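Side-chain contacts in adenylate cyclase-like protein (Chlamydia trachomatis, PDB 4QO6), which forms part of the inner-membrane ring of the type III secretion system, the crystallised piece being its extended periplasmic region: residues Arg26-Lys31 and Gln35-Gly40; His17-Gln20 and Thr24-Phe27. All coordinates share one frame; numbering follows the deposited sequence.

Interaction 1 of 2, residues Arg26-Lys31 and Gln35-Gly40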
loop_
_atom_site.group_PDB
_atom_site.type_symbol
_atom_site.label_atom_id
_atom_site.label_comp_id
_atom_site.label_asym_id
_atom_site.label_seq_id
_atom_site.Cartn_x
_atom_site.Cartn_y
_atom_site.Cartn_z
ATOM N N ARG A 26 6.332 -6.920 -25.788
ATOM C CA ARG A 26 7.187 -6.652 -26.948
ATOM C C ARG A 26 7.487 -7.937 -27.723
ATOM O O ARG A 26 7.212 -9.022 -27.259
ATOM C CB ARG A 26 8.496 -5.985 -26.499
ATOM C CG ARG A 26 8.322 -4.702 -25.668
ATOM C CD ARG A 26 7.695 -3.532 -26.484
ATOM N NE ARG A 26 7.601 -2.304 -25.643
ATOM C CZ ARG A 26 6.534 -1.904 -24.982
ATOM N NH1 ARG A 26 5.393 -2.569 -25.061
ATOM N NH2 ARG A 26 6.563 -0.785 -24.271
ATOM N N PHE A 27 8.047 -7.835 -28.905
ATOM C CA PHE A 27 8.362 -9.025 -29.751
ATOM C C PHE A 27 9.471 -8.793 -30.753
ATOM O O PHE A 27 9.785 -7.671 -31.087
ATOM C CB PHE A 27 7.127 -9.416 -30.610
ATOM C CG PHE A 27 6.821 -8.416 -31.706
ATOM C CD1 PHE A 27 6.162 -7.246 -31.418
ATOM C CD2 PHE A 27 7.211 -8.646 -33.026
ATOM C CE1 PHE A 27 5.831 -6.292 -32.427
ATOM C CE2 PHE A 27 6.911 -7.699 -34.044
ATOM C CZ PHE A 27 6.232 -6.522 -33.739
ATOM N N THR A 28 9.920 -9.882 -31.344
ATOM C CA THR A 28 10.742 -9.868 -32.542
ATOM C C THR A 28 10.231 -11.040 -33.335
ATOM O O THR A 28 9.819 -12.025 -32.751
ATOM C CB THR A 28 12.287 -10.029 -32.264
ATOM O OG1 THR A 28 12.558 -11.288 -31.635
ATOM C CG2 THR A 28 12.782 -8.906 -31.328
ATOM N N PHE A 29 10.170 -10.880 -34.658
ATOM C CA PHE A 29 9.606 -11.897 -35.541
ATOM C C PHE A 29 10.667 -12.179 -36.576
ATOM O O PHE A 29 11.103 -11.272 -37.285
ATOM C CB PHE A 29 8.299 -11.443 -36.241
ATOM C CG PHE A 29 7.803 -12.435 -37.283
ATOM C CD1 PHE A 29 7.329 -13.689 -36.897
ATOM C CD2 PHE A 29 7.856 -12.139 -38.642
ATOM C CE1 PHE A 29 6.918 -14.624 -37.841
ATOM C CE2 PHE A 29 7.438 -13.075 -39.604
ATOM C CZ PHE A 29 6.970 -14.310 -39.193
ATOM N N ASN A 30 11.095 -13.432 -36.613
ATOM C CA ASN A 30 12.127 -13.884 -37.525
ATOM C C ASN A 30 11.506 -14.540 -38.748
ATOM O O ASN A 30 11.236 -15.725 -38.739
ATOM C CB ASN A 30 13.048 -14.871 -36.815
ATOM C CG ASN A 30 14.122 -15.442 -37.727
ATOM O OD1 ASN A 30 14.205 -15.115 -38.916
ATOM N ND2 ASN A 30 14.937 -16.318 -37.170
ATOM N N LYS A 31 11.293 -13.736 -39.778
ATOM C CA LYS A 31 10.769 -14.158 -41.091
ATOM C C LYS A 31 11.412 -15.359 -41.817
ATOM O O LYS A 31 10.763 -15.958 -42.662
ATOM C CB LYS A 31 10.839 -12.967 -42.026
ATOM C CG LYS A 31 10.030 -13.117 -43.288
ATOM C CD LYS A 31 9.708 -11.752 -43.879
ATOM C CE LYS A 31 10.918 -10.815 -43.908
ATOM N NZ LYS A 31 12.183 -11.425 -44.422
ATOM N N GLN A 35 9.265 -17.638 -36.617
ATOM C CA GLN A 35 9.265 -17.675 -35.170
ATOM C C GLN A 35 8.974 -16.310 -34.550
ATOM O O GLN A 35 9.619 -15.309 -34.895
ATOM C CB GLN A 35 10.617 -18.165 -34.638
ATOM C CG GLN A 35 10.696 -18.037 -33.125
ATOM C CD GLN A 35 11.563 -19.098 -32.501
ATOM O OE1 GLN A 35 12.755 -18.895 -32.276
ATOM N NE2 GLN A 35 10.968 -20.251 -32.233
ATOM N N LEU A 36 8.017 -16.285 -33.631
ATOM C CA LEU A 36 7.738 -15.083 -32.832
ATOM C C LEU A 36 8.339 -15.246 -31.448
ATOM O O LEU A 36 8.070 -16.216 -30.745
ATOM C CB LEU A 36 6.236 -14.848 -32.725
ATOM C CG LEU A 36 5.719 -13.544 -32.113
ATOM C CD1 LEU A 36 5.975 -12.326 -32.948
ATOM C CD2 LEU A 36 4.230 -13.633 -31.864
ATOM N N PHE A 37 9.146 -14.289 -31.046
ATOM C CA PHE A 37 9.643 -14.250 -29.689
ATOM C C PHE A 37 8.897 -13.156 -28.928
ATOM O O PHE A 37 8.930 -12.013 -29.328
ATOM C CB PHE A 37 11.135 -13.952 -29.764
ATOM C CG PHE A 37 11.798 -13.698 -28.441
ATOM C CD1 PHE A 37 11.906 -12.439 -27.955
ATOM C CD2 PHE A 37 12.416 -14.703 -27.766
ATOM C CE1 PHE A 37 12.571 -12.175 -26.764
ATOM C CE2 PHE A 37 13.105 -14.461 -26.578
ATOM C CZ PHE A 37 13.166 -13.186 -26.068
ATOM N N LEU A 38 8.219 -13.510 -27.843
ATOM C CA LEU A 38 7.495 -12.568 -27.005
ATOM C C LEU A 38 8.162 -12.370 -25.634
ATOM O O LEU A 38 8.508 -13.369 -24.964
ATOM C CB LEU A 38 6.137 -13.151 -26.694
ATOM C CG LEU A 38 5.164 -13.309 -27.858
ATOM C CD1 LEU A 38 3.843 -13.904 -27.385
ATOM C CD2 LEU A 38 4.957 -11.931 -28.490
ATOM N N ILE A 39 8.208 -11.114 -25.192
ATOM C CA ILE A 39 8.643 -10.762 -23.844
ATOM C C ILE A 39 7.735 -9.715 -23.210
ATOM O O ILE A 39 6.978 -9.041 -23.922
ATOM C CB ILE A 39 10.151 -10.334 -23.865
ATOM C CG1 ILE A 39 10.764 -10.386 -22.463
ATOM C CG2 ILE A 39 10.391 -8.948 -24.423
ATOM C CD1 ILE A 39 12.285 -10.314 -22.491
ATOM N N GLY A 40 7.775 -9.608 -21.878
ATOM C CA GLY A 40 7.082 -8.543 -21.079
ATOM C C GLY A 40 6.187 -9.157 -19.996
ATOM O O GLY A 40 6.512 -10.228 -19.538
HETATM O O HOH W 1 14.191 -17.361 -33.949
#
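F27 and L36 meet at an oblique angle on one face of an antiparallel strand pair: L36 CD1 lies 3.9 Å from F27 CD2 and also reaches CB of F29, so one methyl touches two aromatic residues of the facing strand. L38 adds its CD2 beside F27 CB, 3.9 Å away. The F29 ring, with CG anti to the backbone N (chi1 173°), lies obliquely beside the backbone of Q35, its CD1 3.4 Å from Q35 O. On the other face T28 and F37 run side by side and point the same way, T28 OG1 touching F37 CB at 3.6 Å; farther along, R26 CB meets I39 CG2. At the turn end a water bridges the side chains of N30 and Q35, with a short bond of 2.7 Å to Q35 OE1 and a long, weak one to N30 ND2.

The backbones set this register. R26 with I39, T28 with F37 and N30 with Q35 are the hydrogen-bonded pairs; F37 N bonds to T28 O at 2.9 Å, and in the N30/Q35 pair the bond from Q35 N to N30 O is weak. N30 OD1 takes the N-H of N32 in the turn, and Q35 NE2 bonds to S63 OG on the next strand. The helix 10-19 covers F27 and F29 through I15, I19 and L11, while L38 packs on V64 and V68. The two strands form a beta hairpin at the edge of the mixed sheet in the PD1 domain, whose helices and sheet are consistent with its assignment to the BON clan.

Interaction 2 of 2, residues His17-Gln20 and Thr24-Phe27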
loop_
_atom_site.group_PDB
_atom_site.type_symbol
_atom_site.label_atom_id
_atom_site.label_comp_id
_atom_site.label_asym_id
_atom_site.label_seq_id
_atom_site.Cartn_x
_atom_site.Cartn_y
_atom_site.Cartn_z
ATOM N N HIS A 17 -1.698 -5.664 -33.745
ATOM C CA HIS A 17 -3.135 -5.612 -33.411
ATOM C C HIS A 17 -3.370 -6.519 -32.189
ATOM O O HIS A 17 -4.169 -6.252 -31.288
ATOM C CB HIS A 17 -3.972 -6.069 -34.613
ATOM C CG HIS A 17 -5.425 -6.256 -34.304
ATOM N ND1 HIS A 17 -6.293 -5.195 -34.151
ATOM C CD2 HIS A 17 -6.170 -7.382 -34.164
ATOM C CE1 HIS A 17 -7.503 -5.657 -33.885
ATOM N NE2 HIS A 17 -7.459 -6.982 -33.901
ATOM N N VAL A 18 -2.638 -7.608 -32.169
ATOM C CA VAL A 18 -2.693 -8.516 -31.050
ATOM C C VAL A 18 -1.948 -7.875 -29.877
ATOM O O VAL A 18 -2.547 -7.564 -28.854
ATOM C CB VAL A 18 -2.128 -9.875 -31.418
ATOM C CG1 VAL A 18 -2.307 -10.836 -30.264
ATOM C CG2 VAL A 18 -2.840 -10.480 -32.617
ATOM N N ILE A 19 -0.646 -7.654 -30.005
ATOM C CA ILE A 19 0.150 -7.401 -28.794
ATOM C C ILE A 19 -0.189 -6.059 -28.105
ATOM O O ILE A 19 -0.087 -5.958 -26.879
ATOM C CB ILE A 19 1.654 -7.576 -29.035
ATOM C CG1 ILE A 19 2.198 -6.501 -29.957
ATOM C CG2 ILE A 19 1.949 -8.964 -29.581
ATOM C CD1 ILE A 19 3.580 -6.104 -29.537
ATOM N N GLN A 20 -0.754 -5.097 -28.867
ATOM C CA GLN A 20 -1.240 -3.781 -28.333
ATOM C C GLN A 20 -2.267 -3.922 -27.240
ATOM O O GLN A 20 -2.415 -3.034 -26.394
ATOM C CB GLN A 20 -1.865 -2.909 -29.432
ATOM C CG GLN A 20 -3.240 -3.364 -29.925
ATOM C CD GLN A 20 -3.961 -2.306 -30.791
ATOM O OE1 GLN A 20 -3.812 -2.299 -32.017
ATOM N NE2 GLN A 20 -4.724 -1.397 -30.143
ATOM N N THR A 24 3.023 -3.477 -22.203
ATOM C CA THR A 24 4.383 -3.957 -21.902
ATOM C C THR A 24 4.848 -5.099 -22.781
ATOM O O THR A 24 6.052 -5.492 -22.716
ATOM C CB THR A 24 4.623 -4.361 -20.471
ATOM O OG1 THR A 24 3.957 -5.587 -20.226
ATOM C CG2 THR A 24 4.136 -3.314 -19.462
ATOM N N VAL A 25 3.955 -5.715 -23.542
ATOM C CA VAL A 25 4.428 -6.843 -24.321
ATOM C C VAL A 25 5.160 -6.318 -25.533
ATOM O O VAL A 25 4.713 -5.318 -26.154
ATOM C CB VAL A 25 3.361 -7.779 -24.691
ATOM C CG1 VAL A 25 3.896 -8.841 -25.654
ATOM C CG2 VAL A 25 2.793 -8.432 -23.458
ATOM N N ARG A 26 6.332 -6.920 -25.788
ATOM C CA ARG A 26 7.187 -6.652 -26.948
ATOM C C ARG A 26 7.487 -7.937 -27.723
ATOM O O ARG A 26 7.212 -9.022 -27.259
ATOM C CB ARG A 26 8.496 -5.985 -26.499
ATOM C CG ARG A 26 8.322 -4.702 -25.668
ATOM C CD ARG A 26 7.695 -3.532 -26.484
ATOM N NE ARG A 26 7.601 -2.304 -25.643
ATOM C CZ ARG A 26 6.534 -1.904 -24.982
ATOM N NH1 ARG A 26 5.393 -2.569 -25.061
ATOM N NH2 ARG A 26 6.563 -0.785 -24.271
ATOM N N PHE A 27 8.047 -7.835 -28.905
ATOM C CA PHE A 27 8.362 -9.025 -29.751
ATOM C C PHE A 27 9.471 -8.793 -30.753
ATOM O O PHE A 27 9.785 -7.671 -31.087
ATOM C CB PHE A 27 7.127 -9.416 -30.610
ATOM C CG PHE A 27 6.821 -8.416 -31.706
ATOM C CD1 PHE A 27 6.162 -7.246 -31.418
ATOM C CD2 PHE A 27 7.211 -8.646 -33.026
ATOM C CE1 PHE A 27 5.831 -6.292 -32.427
ATOM C CE2 PHE A 27 6.911 -7.699 -34.044
ATOM C CZ PHE A 27 6.232 -6.522 -33.739
HETATM O O HOH W 2 2.163 -4.138 -26.381
#
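I19 meets V25 and F27 across the short link between helix 10-19 and strand 26-30 of the PD1 domain, where the helix packs on the sheet through I19. Along the helix, V18 faces a different neighbour, packing on K54 and V55 of the helix 45-56, so successive residues serve two separate surfaces. I19 then supplies the whole side-chain contact from its segment. Its CB lies 4.2 Å from V25 CG1, an apolar touch between two buried residues. With chi1 68° and chi2 144°, CG1 and CD1 are carried out toward V25 and F27. CD1 arrives at the edge of the F27 ring, near the ring plane, and the two side chains cross at about a right angle; it also lies 3.7 Å from V25 O. A water lies within hydrogen-bonding distance of both I19 O (2.9 Å) and V25 O (2.8 Å), and may bridge them. V25 O also receives NH1 of R26 at 3.0 Å, the donor standing above the carbonyl plane while the oxygen lies close to the guanidinium plane. At the ring, the methyl I19 CD1 comes to 3.4 Å from F27 CD1.

Overall arrangement
The two contacts follow one another along the chain and share R26 and F27. Interaction 2 comes first, where the helix 10-19 gives way to strand 26-30; interaction 1 then pairs that strand with strand 35-39. Their centres lie 9 Å apart, and they touch directly, V25 CG1 packing against I39 O. F27 joins them, set between the helix and the neighbouring strand, so that helix, edge strand and hairpin partner form one continuous packed unit. All four segments belong to the PD1 domain, near one end of an elongated molecule: interaction 1 is centred about 35 Å from the centre of the chain, interaction 2 about 29 Å.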